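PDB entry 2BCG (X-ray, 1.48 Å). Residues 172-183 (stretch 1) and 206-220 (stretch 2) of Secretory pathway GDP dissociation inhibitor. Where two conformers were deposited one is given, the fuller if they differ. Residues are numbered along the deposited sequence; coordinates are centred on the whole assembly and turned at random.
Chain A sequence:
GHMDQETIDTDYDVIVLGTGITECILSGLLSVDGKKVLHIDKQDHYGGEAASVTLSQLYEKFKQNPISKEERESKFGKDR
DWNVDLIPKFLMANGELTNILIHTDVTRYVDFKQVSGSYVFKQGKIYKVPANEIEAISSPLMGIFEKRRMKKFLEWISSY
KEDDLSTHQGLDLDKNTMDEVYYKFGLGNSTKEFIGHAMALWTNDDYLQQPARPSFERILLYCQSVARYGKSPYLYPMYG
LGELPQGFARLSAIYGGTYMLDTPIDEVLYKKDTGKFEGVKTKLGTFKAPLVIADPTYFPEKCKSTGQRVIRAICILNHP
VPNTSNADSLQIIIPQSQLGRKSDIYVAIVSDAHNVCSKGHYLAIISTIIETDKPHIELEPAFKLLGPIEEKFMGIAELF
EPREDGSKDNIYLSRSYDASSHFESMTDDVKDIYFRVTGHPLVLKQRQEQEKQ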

# COMPACT_ATOMS: atom_id res chain seq x y z
N ASP A 172 18.89 -14.44 -30.65
CA ASP A 172 18.27 -15.38 -29.73
C ASP A 172 18.35 -14.87 -28.29
O ASP A 172 19.45 -14.76 -27.72
CB ASP A 172 18.93 -16.76 -29.87
CG ASP A 172 18.18 -17.83 -29.10
OD1 ASP A 172 17.63 -18.74 -29.77
OD2 ASP A 172 18.15 -17.77 -27.84
N LEU A 173 17.19 -14.60 -27.70
CA LEU A 173 17.13 -13.97 -26.37
C LEU A 173 17.77 -14.78 -25.25
O LEU A 173 18.14 -14.22 -24.22
CB LEU A 173 15.69 -13.54 -26.02
CG LEU A 173 15.00 -12.55 -26.96
CD1 LEU A 173 13.64 -12.19 -26.39
CD2 LEU A 173 15.83 -11.29 -27.20
N ASP A 174 17.93 -16.08 -25.47
CA ASP A 174 18.54 -16.95 -24.47
C ASP A 174 20.02 -17.19 -24.75
O ASP A 174 20.82 -17.31 -23.82
CB ASP A 174 17.79 -18.29 -24.40
CG ASP A 174 16.34 -18.12 -23.98
OD1 ASP A 174 16.10 -17.60 -22.86
OD2 ASP A 174 15.45 -18.53 -24.77
N LYS A 175 20.39 -17.25 -26.02
CA LYS A 175 21.77 -17.57 -26.41
C LYS A 175 22.66 -16.34 -26.60
O LYS A 175 23.88 -16.42 -26.47
CB LYS A 175 21.78 -18.42 -27.69
CG LYS A 175 21.15 -19.81 -27.50
CD LYS A 175 21.07 -20.53 -28.84
CE LYS A 175 20.22 -21.79 -28.77
NZ LYS A 175 20.96 -22.97 -28.22
N ASN A 176 22.04 -15.20 -26.91
CA ASN A 176 22.79 -13.96 -27.08
C ASN A 176 22.77 -13.17 -25.77
O ASN A 176 21.75 -13.17 -25.08
CB ASN A 176 22.17 -13.11 -28.18
CG ASN A 176 22.48 -13.62 -29.59
OD1 ASN A 176 21.57 -13.88 -30.39
ND2 ASN A 176 23.77 -13.71 -29.93
N THR A 177 23.90 -12.54 -25.42
CA THR A 177 23.97 -11.60 -24.29
C THR A 177 23.36 -10.26 -24.71
O THR A 177 23.15 -9.99 -25.90
CB THR A 177 25.44 -11.34 -23.84
OG1 THR A 177 26.11 -10.57 -24.86
CG2 THR A 177 26.21 -12.64 -23.60
N MET A 178 23.06 -9.41 -23.73
CA MET A 178 22.51 -8.11 -24.05
C MET A 178 23.52 -7.27 -24.82
O MET A 178 23.13 -6.54 -25.71
CB MET A 178 22.00 -7.39 -22.79
CG MET A 178 21.01 -6.29 -23.13
SD MET A 178 19.62 -6.77 -24.18
CE MET A 178 19.01 -5.19 -24.73
N ASP A 179 24.81 -7.39 -24.51
CA ASP A 179 25.85 -6.68 -25.28
C ASP A 179 25.83 -7.06 -26.77
O ASP A 179 26.00 -6.21 -27.63
CB ASP A 179 27.24 -6.95 -24.71
CG ASP A 179 28.07 -5.68 -24.58
OD1 ASP A 179 29.16 -5.76 -23.94
OD2 ASP A 179 27.64 -4.62 -25.07
N GLU A 180 25.61 -8.35 -27.05
CA GLU A 180 25.49 -8.83 -28.42
C GLU A 180 24.26 -8.29 -29.11
O GLU A 180 24.29 -7.97 -30.30
CB GLU A 180 25.51 -10.36 -28.48
CG GLU A 180 26.86 -10.94 -28.10
CD GLU A 180 26.85 -12.46 -28.08
OE1 GLU A 180 25.77 -13.06 -27.89
OE2 GLU A 180 27.93 -13.05 -28.26
N VAL A 181 23.16 -8.13 -28.36
CA VAL A 181 21.97 -7.51 -28.91
C VAL A 181 22.26 -6.04 -29.28
O VAL A 181 21.86 -5.56 -30.35
CB VAL A 181 20.75 -7.63 -27.92
CG1 VAL A 181 19.62 -6.73 -28.35
CG2 VAL A 181 20.27 -9.07 -27.81
N TYR A 182 22.98 -5.33 -28.40
CA TYR A 182 23.34 -3.94 -28.63
C TYR A 182 24.20 -3.83 -29.90
O TYR A 182 23.98 -2.94 -30.74
CB TYR A 182 24.09 -3.36 -27.42
CG TYR A 182 23.27 -3.02 -26.15
CD1 TYR A 182 23.84 -3.17 -24.89
CD2 TYR A 182 21.96 -2.54 -26.24
CE1 TYR A 182 23.14 -2.81 -23.71
CE2 TYR A 182 21.22 -2.17 -25.05
CZ TYR A 182 21.84 -2.33 -23.80
OH TYR A 182 21.13 -1.97 -22.65
N TYR A 183 25.11 -4.79 -30.05
CA TYR A 183 26.03 -4.84 -31.21
C TYR A 183 25.28 -4.97 -32.53
O TYR A 183 25.62 -4.27 -33.49
CB TYR A 183 27.01 -5.99 -31.06
CG TYR A 183 28.24 -5.89 -31.95
CD1 TYR A 183 29.31 -5.05 -31.60
CD2 TYR A 183 28.37 -6.68 -33.09
CE1 TYR A 183 30.47 -4.98 -32.40
CE2 TYR A 183 29.51 -6.61 -33.89
CZ TYR A 183 30.55 -5.77 -33.54
OH TYR A 183 31.69 -5.70 -34.32
N ASP A 206 26.13 -5.55 -14.77
CA ASP A 206 26.25 -7.02 -14.83
C ASP A 206 25.48 -7.60 -16.02
O ASP A 206 25.95 -8.53 -16.66
CB ASP A 206 25.72 -7.66 -13.56
CG ASP A 206 26.53 -7.31 -12.32
OD1 ASP A 206 27.59 -6.66 -12.43
OD2 ASP A 206 26.08 -7.71 -11.21
N TYR A 207 24.29 -7.04 -16.29
CA TYR A 207 23.38 -7.55 -17.35
C TYR A 207 24.01 -7.64 -18.75
O TYR A 207 23.52 -8.39 -19.60
CB TYR A 207 22.12 -6.68 -17.43
CG TYR A 207 22.35 -5.39 -18.20
CD1 TYR A 207 22.95 -4.27 -17.59
CD2 TYR A 207 21.99 -5.30 -19.55
CE1 TYR A 207 23.16 -3.07 -18.31
CE2 TYR A 207 22.19 -4.13 -20.28
CZ TYR A 207 22.79 -3.03 -19.67
OH TYR A 207 22.98 -1.88 -20.40
N LEU A 208 25.06 -6.85 -19.00
CA LEU A 208 25.69 -6.81 -20.31
C LEU A 208 26.21 -8.19 -20.76
O LEU A 208 26.18 -8.51 -21.96
CB LEU A 208 26.83 -5.81 -20.33
CG LEU A 208 26.53 -4.30 -20.31
CD1 LEU A 208 27.85 -3.56 -20.21
CD2 LEU A 208 25.77 -3.86 -21.55
N GLN A 209 26.66 -8.98 -19.80
CA GLN A 209 27.26 -10.28 -20.11
C GLN A 209 26.34 -11.44 -19.75
O GLN A 209 26.77 -12.59 -19.71
CB GLN A 209 28.64 -10.40 -19.44
CG GLN A 209 29.61 -9.25 -19.78
CD GLN A 209 29.81 -9.03 -21.29
OE1 GLN A 209 29.66 -9.95 -22.10
NE2 GLN A 209 30.14 -7.79 -21.67
N GLN A 210 25.06 -11.14 -19.53
CA GLN A 210 24.05 -12.15 -19.21
C GLN A 210 23.08 -12.29 -20.39
O GLN A 210 22.99 -11.37 -21.21
CB GLN A 210 23.29 -11.75 -17.94
CG GLN A 210 24.07 -11.99 -16.66
CD GLN A 210 23.48 -11.28 -15.46
OE1 GLN A 210 22.37 -10.73 -15.51
NE2 GLN A 210 24.21 -11.30 -14.36
N PRO A 211 22.38 -13.45 -20.51
CA PRO A 211 21.35 -13.64 -21.53
C PRO A 211 20.42 -12.43 -21.68
O PRO A 211 20.04 -11.82 -20.68
CB PRO A 211 20.56 -14.84 -21.02
CG PRO A 211 21.57 -15.65 -20.31
CD PRO A 211 22.54 -14.67 -19.69
N ALA A 212 20.08 -12.10 -22.91
CA ALA A 212 19.31 -10.91 -23.22
C ALA A 212 17.87 -10.91 -22.68
O ALA A 212 17.32 -9.85 -22.38
CB ALA A 212 19.29 -10.69 -24.73
N ARG A 213 17.28 -12.11 -22.55
CA ARG A 213 15.85 -12.26 -22.25
C ARG A 213 15.31 -11.33 -21.13
O ARG A 213 14.34 -10.61 -21.38
CB ARG A 213 15.52 -13.74 -21.97
CG ARG A 213 14.12 -14.00 -21.36
CD ARG A 213 13.10 -14.44 -22.40
NE ARG A 213 13.48 -15.64 -23.14
CZ ARG A 213 12.95 -15.97 -24.32
NH1 ARG A 213 12.00 -15.19 -24.84
NH2 ARG A 213 13.34 -17.05 -24.96
N PRO A 214 15.90 -11.39 -19.91
CA PRO A 214 15.44 -10.53 -18.78
C PRO A 214 15.52 -9.05 -19.09
O PRO A 214 14.61 -8.31 -18.74
CB PRO A 214 16.39 -10.87 -17.63
CG PRO A 214 17.48 -11.68 -18.23
CD PRO A 214 16.99 -12.29 -19.49
N SER A 215 16.61 -8.61 -19.72
CA SER A 215 16.71 -7.22 -20.19
C SER A 215 15.63 -6.88 -21.22
O SER A 215 15.02 -5.81 -21.14
CB SER A 215 18.11 -6.92 -20.76
OG SER A 215 19.12 -7.08 -19.79
N PHE A 216 15.39 -7.77 -22.19
CA PHE A 216 14.36 -7.57 -23.20
C PHE A 216 13.00 -7.37 -22.53
O PHE A 216 12.25 -6.43 -22.86
CB PHE A 216 14.30 -8.79 -24.15
CG PHE A 216 13.28 -8.65 -25.25
CD1 PHE A 216 11.95 -9.03 -25.05
CD2 PHE A 216 13.64 -8.13 -26.50
CE1 PHE A 216 11.00 -8.88 -26.07
CE2 PHE A 216 12.70 -7.99 -27.52
CZ PHE A 216 11.39 -8.36 -27.31
N GLU A 217 12.66 -8.29 -21.62
CA GLU A 217 11.40 -8.18 -20.89
C GLU A 217 11.28 -6.90 -20.04
O GLU A 217 10.21 -6.29 -20.02
CB GLU A 217 11.07 -9.46 -20.09
CG GLU A 217 11.97 -9.81 -18.90
CD GLU A 217 11.81 -11.26 -18.38
OE1 GLU A 217 10.95 -12.01 -18.89
OE2 GLU A 217 12.54 -11.65 -17.44
N ARG A 218 12.36 -6.50 -19.36
CA ARG A 218 12.35 -5.24 -18.57
C ARG A 218 12.14 -4.01 -19.46
O ARG A 218 11.38 -3.11 -19.11
CB ARG A 218 13.62 -5.06 -17.73
CG ARG A 218 13.81 -6.00 -16.52
CD ARG A 218 15.18 -5.66 -15.94
NE ARG A 218 15.50 -6.29 -14.66
CZ ARG A 218 15.95 -5.65 -13.58
NH1 ARG A 218 16.16 -4.33 -13.60
NH2 ARG A 218 16.20 -6.34 -12.48
N ILE A 219 12.81 -3.96 -20.62
CA ILE A 219 12.65 -2.86 -21.55
C ILE A 219 11.25 -2.83 -22.14
O ILE A 219 10.62 -1.78 -22.22
CB ILE A 219 13.73 -2.95 -22.67
CG1 ILE A 219 15.13 -2.82 -22.06
CG2 ILE A 219 13.46 -1.88 -23.75
CD1 ILE A 219 16.23 -3.36 -22.97
N LEU A 220 10.74 -4.00 -22.56
CA LEU A 220 9.34 -4.08 -22.96
C LEU A 220 8.37 -3.61 -21.86
O LEU A 220 7.46 -2.82 -22.16
CB LEU A 220 9.00 -5.50 -23.39
CG LEU A 220 7.63 -5.75 -24.01
CD1 LEU A 220 7.37 -4.95 -25.29
CD2 LEU A 220 7.54 -7.26 -24.24
O HOH W 1 28.75 -10.49 -24.51

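Stretch 2 begins with a short 3-10 segment, 206-208, and runs on into a helix that continues past the stretch. Stretch 1 runs from a loop into the helix 178-183. The two bury 850 Å² between them, summed over both sides. Asp206 lies out of reach of stretch 1.

Tyr207 is buried. Its CB points sideways, but its ring reaches stretch 1. Tyr207 OH and Tyr182 OH are hydrogen-bonded at 2.9 Å, so each hydroxyl has a polar partner in a buried place. Met178 CG packs at the ring edge, 3.8 Å from Tyr207 CE2.

Leu208 acts through both backbone and side chain. Leu208 O accepts from Asp179 N at 3.1 Å. This amide is in the first turn of its helix, where no earlier helical carbonyl is available to it. Leu208 CD2 lies 3.6 Å from Tyr182 CE1, at the edge of the ring.

Gln209 is exposed, and its long side chain folds back to stretch 1. Gln209 NE2 makes a weak hydrogen bond to Asp179 OD1, at 3.2 Å. A water donates to Gln209 OE1 and is also hydrogen-bonded to Thr177 OG1. That same OG1 caps the helix by accepting from Glu180 N at 3.2 Å.

The CA-to-CB bond of Gln210 points away from stretch 1, and its carbonyl makes the contact. Gln210 O accepts from Met178 N at 3.2 Å, and the CA of Thr177 also approaches this oxygen at 3.2 Å.

Pro211 forms a single beta bridge with Thr177. Proline has no amide proton to give, and the flanking backbone bonds come from its neighbours. Pro211 CA makes a CA-H...O contact with Asn176 O at 3.6 Å.

Ala212 N donates to Asn176 O at 2.9 Å. Its small, buried CB points toward stretch 1, with Val181 CG2 3.6 Å away and Met178 SD 4.0 Å away.

Arg213 N donates to Leu173 O at 2.8 Å. Its side chain forms a salt bridge with Asp174: Arg213 NH2 is 2.6 Å from Asp174 OD2, and Arg213 NE is 3.3 Å from Asp174 OD1. The carboxylate lies at the guanidinium edge, while Leu173 CB covers one face.

Further along the helix the contacts are apolar. Ser215 CB touches Met178 SD at 3.7 Å. Phe216 presents a ring face to Leu173, whose CD1 sits 3.9 Å from the ring centroid in a CH-pi contact. Ile219 CD1 meets Met178 CE at 3.8 Å. Met178, with chi1 t, chi2 p and chi3 t, thus touches Tyr207 through CG and Ile219 through CE.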